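Local coordinates for protein SM80.1 Vicilin (Solanum melongena, PDB 5VF5) that probably serves as a 7S seed storage protein, a two-domain vicilin of the cupin superfamily that binds copper, at residues F23-G28 and G179-A184. Sequence-based numbering, arbitrary orientation. Where two conformers were deposited one is given.
With NA (sodium ion), chain B.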
ATOM      1  N   PHE A  23      -1.359  15.249  11.095  1.00 14.92           N
ATOM      2  CA  PHE A  23      -0.767  16.487  11.618  1.00 15.08           C
ATOM      3  C   PHE A  23      -0.665  17.496  10.497  1.00 12.52           C
ATOM      4  O   PHE A  23      -0.782  17.139   9.314  1.00 15.91           O
ATOM      5  CB  PHE A  23       0.588  16.236  12.276  1.00 15.73           C
ATOM      6  CG  PHE A  23       1.549  15.366  11.472  1.00 16.15           C
ATOM      7  CD1 PHE A  23       2.115  15.827  10.293  1.00 16.54           C
ATOM      8  CD2 PHE A  23       1.895  14.097  11.902  1.00 16.41           C
ATOM      9  CE1 PHE A  23       2.995  15.063   9.564  1.00 14.77           C
ATOM     10  CE2 PHE A  23       2.761  13.320  11.157  1.00 16.42           C
ATOM     11  CZ  PHE A  23       3.338  13.821  10.013  1.00 17.09           C
ATOM     12  N   ARG A  24      -0.397  18.744  10.877  1.00 12.77           N
ATOM     13  CA  ARG A  24      -0.178  19.819   9.930  0.60 13.14           C
ATOM     14  C   ARG A  24       1.297  20.078   9.842  1.00 12.06           C
ATOM     15  O   ARG A  24       1.883  20.615  10.780  1.00 15.59           O
ATOM     16  CB  ARG A  24      -0.868  21.088  10.432  0.60 15.19           C
ATOM     17  CG  ARG A  24      -2.320  20.945  10.765  0.60 17.73           C
ATOM     18  CD  ARG A  24      -3.128  20.717   9.502  0.60 16.72           C
ATOM     19  NE  ARG A  24      -4.558  20.780   9.800  0.60 19.22           N
ATOM     20  CZ  ARG A  24      -5.436  19.805   9.580  0.60 24.65           C
ATOM     21  NH1 ARG A  24      -5.077  18.653   9.003  0.60 33.46           N
ATOM     22  NH2 ARG A  24      -6.700  19.996   9.915  0.60 25.00           N
ATOM     23  N   ALA A  25       1.915  19.643   8.747  1.00 11.42           N
ATOM     24  CA  ALA A  25       3.343  19.780   8.580  1.00 11.82           C
ATOM     25  C   ALA A  25       3.682  20.639   7.381  1.00 11.34           C
ATOM     26  O   ALA A  25       3.077  20.517   6.314  1.00 11.42           O
ATOM     27  CB  ALA A  25       4.015  18.415   8.406  1.00 12.06           C
ATOM     28  N   SER A  26       4.695  21.471   7.518  1.00 10.69           N
ATOM     29  CA  SER A  26       5.084  22.328   6.420  1.00 11.60           C
ATOM     30  C   SER A  26       5.710  21.572   5.263  1.00 11.36           C
ATOM     31  O   SER A  26       5.469  21.932   4.078  1.00 13.07           O
ATOM     32  CB  SER A  26       6.022  23.420   6.927  1.00 13.64           C
ATOM     33  OG  SER A  26       7.210  22.844   7.491  1.00 12.90           O
ATOM     34  N   HIS A  27       6.557  20.576   5.560  1.00 11.03           N
ATOM     35  CA  HIS A  27       7.379  19.966   4.548  1.00 11.25           C
ATOM     36  C   HIS A  27       6.964  18.574   4.097  1.00 11.04           C
ATOM     37  O   HIS A  27       7.791  17.795   3.538  1.00 11.45           O
ATOM     38  CB  HIS A  27       8.858  19.987   4.983  1.00 10.80           C
ATOM     39  CG  HIS A  27       9.486  21.333   4.846  1.00 11.99           C
ATOM     40  ND1 HIS A  27       9.068  22.408   5.605  1.00 12.91           N
ATOM     41  CD2 HIS A  27      10.459  21.794   4.016  1.00 14.55           C
ATOM     42  CE1 HIS A  27       9.784  23.468   5.254  1.00 15.24           C
ATOM     43  NE2 HIS A  27      10.629  23.124   4.296  1.00 16.54           N
ATOM     44  N   GLY A  28       5.714  18.244   4.318  1.00 11.08           N
ATOM     45  CA  GLY A  28       5.169  17.000   3.833  1.00 12.57           C
ATOM     46  C   GLY A  28       3.838  16.716   4.475  1.00 11.81           C
ATOM     47  O   GLY A  28       3.138  17.618   4.953  1.00 11.97           O
ATOM     48  N   GLY A 179       6.709  21.540  13.858  1.00 11.92           N
ATOM     49  CA  GLY A 179       5.902  20.445  13.372  1.00 11.88           C
ATOM     50  C   GLY A 179       6.703  19.224  12.966  1.00 10.87           C
ATOM     51  O   GLY A 179       7.909  19.168  13.176  1.00 12.93           O
ATOM     52  N   ALA A 180       5.995  18.218  12.443  1.00 11.72           N
ATOM     53  CA  ALA A 180       6.556  16.862  12.373  1.00 12.50           C
ATOM     54  C   ALA A 180       7.450  16.611  11.160  1.00 11.11           C
ATOM     55  O   ALA A 180       8.196  15.637  11.149  1.00 11.88           O
ATOM     56  CB  ALA A 180       5.429  15.840  12.361  1.00 11.72           C
ATOM     57  N   ILE A 181       7.310  17.405  10.099  1.00 10.95           N
ATOM     58  CA  ILE A 181       8.134  17.296   8.910  1.00 11.22           C
ATOM     59  C   ILE A 181       8.608  18.687   8.541  1.00 11.16           C
ATOM     60  O   ILE A 181       7.789  19.595   8.263  1.00 12.20           O
ATOM     61  CB  ILE A 181       7.415  16.647   7.694  1.00 11.54           C
ATOM     62  CG1 ILE A 181       6.685  15.343   8.103  1.00 12.76           C
ATOM     63  CG2 ILE A 181       8.416  16.406   6.580  1.00 13.91           C
ATOM     64  CD1 ILE A 181       5.821  14.744   7.001  1.00 15.37           C
ATOM     65  N   ILE A 182       9.920  18.880   8.597  1.00 12.11           N
ATOM     66  CA  ILE A 182      10.520  20.203   8.583  1.00 12.13           C
ATOM     67  C   ILE A 182      11.663  20.259   7.580  1.00 12.33           C
ATOM     68  O   ILE A 182      12.107  19.220   7.011  1.00 13.34           O
ATOM     69  CB  ILE A 182      10.996  20.594  10.009  1.00 12.68           C
ATOM     70  CG1 ILE A 182      12.117  19.690  10.502  1.00 13.77           C
ATOM     71  CG2 ILE A 182       9.839  20.686  10.977  1.00 14.55           C
ATOM     72  CD1 ILE A 182      12.755  20.143  11.807  1.00 15.12           C
ATOM     73  N   LYS A 183      12.204  21.457   7.387  1.00 14.89           N
ATOM     74  CA  LYS A 183      13.354  21.609   6.510  1.00 15.22           C
ATOM     75  C   LYS A 183      14.577  20.895   7.069  1.00 15.09           C
ATOM     76  O   LYS A 183      14.839  20.979   8.234  1.00 16.92           O
ATOM     77  CB  LYS A 183      13.660  23.103   6.339  1.00 17.68           C
ATOM     78  CG  LYS A 183      14.771  23.409   5.377  1.00 24.35           C
ATOM     79  CD  LYS A 183      14.882  24.905   5.262  1.00 39.00           C
ATOM     80  CE  LYS A 183      15.360  25.393   3.890  1.00 37.45           C
ATOM     81  NZ  LYS A 183      14.889  26.714   3.601  1.00 49.06           N
ATOM     82  N   ALA A 184      15.454  20.408   6.187  0.50 17.00           N
ATOM     83  CA  ALA A 184      16.787  19.922   6.593  0.50 17.96           C
ATOM     84  C   ALA A 184      17.907  20.594   5.761  0.50 21.11           C
ATOM     85  O   ALA A 184      17.746  20.775   4.562  0.50 21.20           O
ATOM     86  CB  ALA A 184      16.847  18.418   6.411  0.50 19.54           C
TER
HETATM   87 NA    NA B 501       1.678  19.461   4.751  1.00 12.64          NA
HETATM   88  O   HOH W   1       0.379  18.428   6.525  1.00 13.43           O
HETATM   89  O   HOH W   2       3.204  18.735  12.317  1.00 16.44           O
HETATM   90  O   HOH W   3       6.084  20.837   9.965  1.00 13.43           O
HETATM   91  O   HOH W   4       2.921  20.889   3.185  1.00 13.17           O
HETATM   92  O   HOH W   5      11.984  25.279   3.072  1.00 42.69           O
HETATM   93  O   HOH W   6       0.540  18.685   2.855  1.00 16.86           O
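Ile181 wedges its branched side chain into the loop 23-28. CG1 lies anti to the carbonyl carbon (chi1 -48°) and passes Ala25 CB. The tip, CD1, sits in the plane of the Phe23 ring at its edge, 3.8 Å from Phe23 CE1. The two side chains cross at about a right angle. CD1 also packs on the backbone of Gly28, where the nearest atom is Gly28 C. The other branch, CG2, presses on the carbonyl group of His27, 3.4 Å from His27 O. Ala180 CB covers one face of the Phe23 ring, 3.6 Å from the centroid and almost on the ring normal, a CH-pi contact.

His27 N donates a hydrogen bond to Ile181 O at 3.1 Å. Water 3 gives the same oxygen a second bond and takes Ser26 N. Water 2 bridges Arg24 O to Ala180 N. The His27 ring lies flat over the backbone of strand 181-183, with Lys183 N beneath its centre and Ile182 C nearer the rim. Two bonds in the ring plane limit its rotation: ND1 pairs with Ser26 OG at 2.7 Å, and NE2 meets water 5, which is weakly bonded to Lys183 NZ.

On the side of residues 23-28 turned from the strand, a sodium ion is bound by Ala25 O and Gly28 O, each at 2.4 Å, with waters 1, 4 and 6. Strand 181-183 is itself the outermost strand of its sheet and pairs with strand 60-65, whose Met62 touches both Phe23 and Ile181. The contact thus joins the two sheets of the N-terminal cupin beta-barrel, next to a sodium site built from the carbonyls of Ala25 and Gly28, the latter at the start of strand 28-32, and three waters.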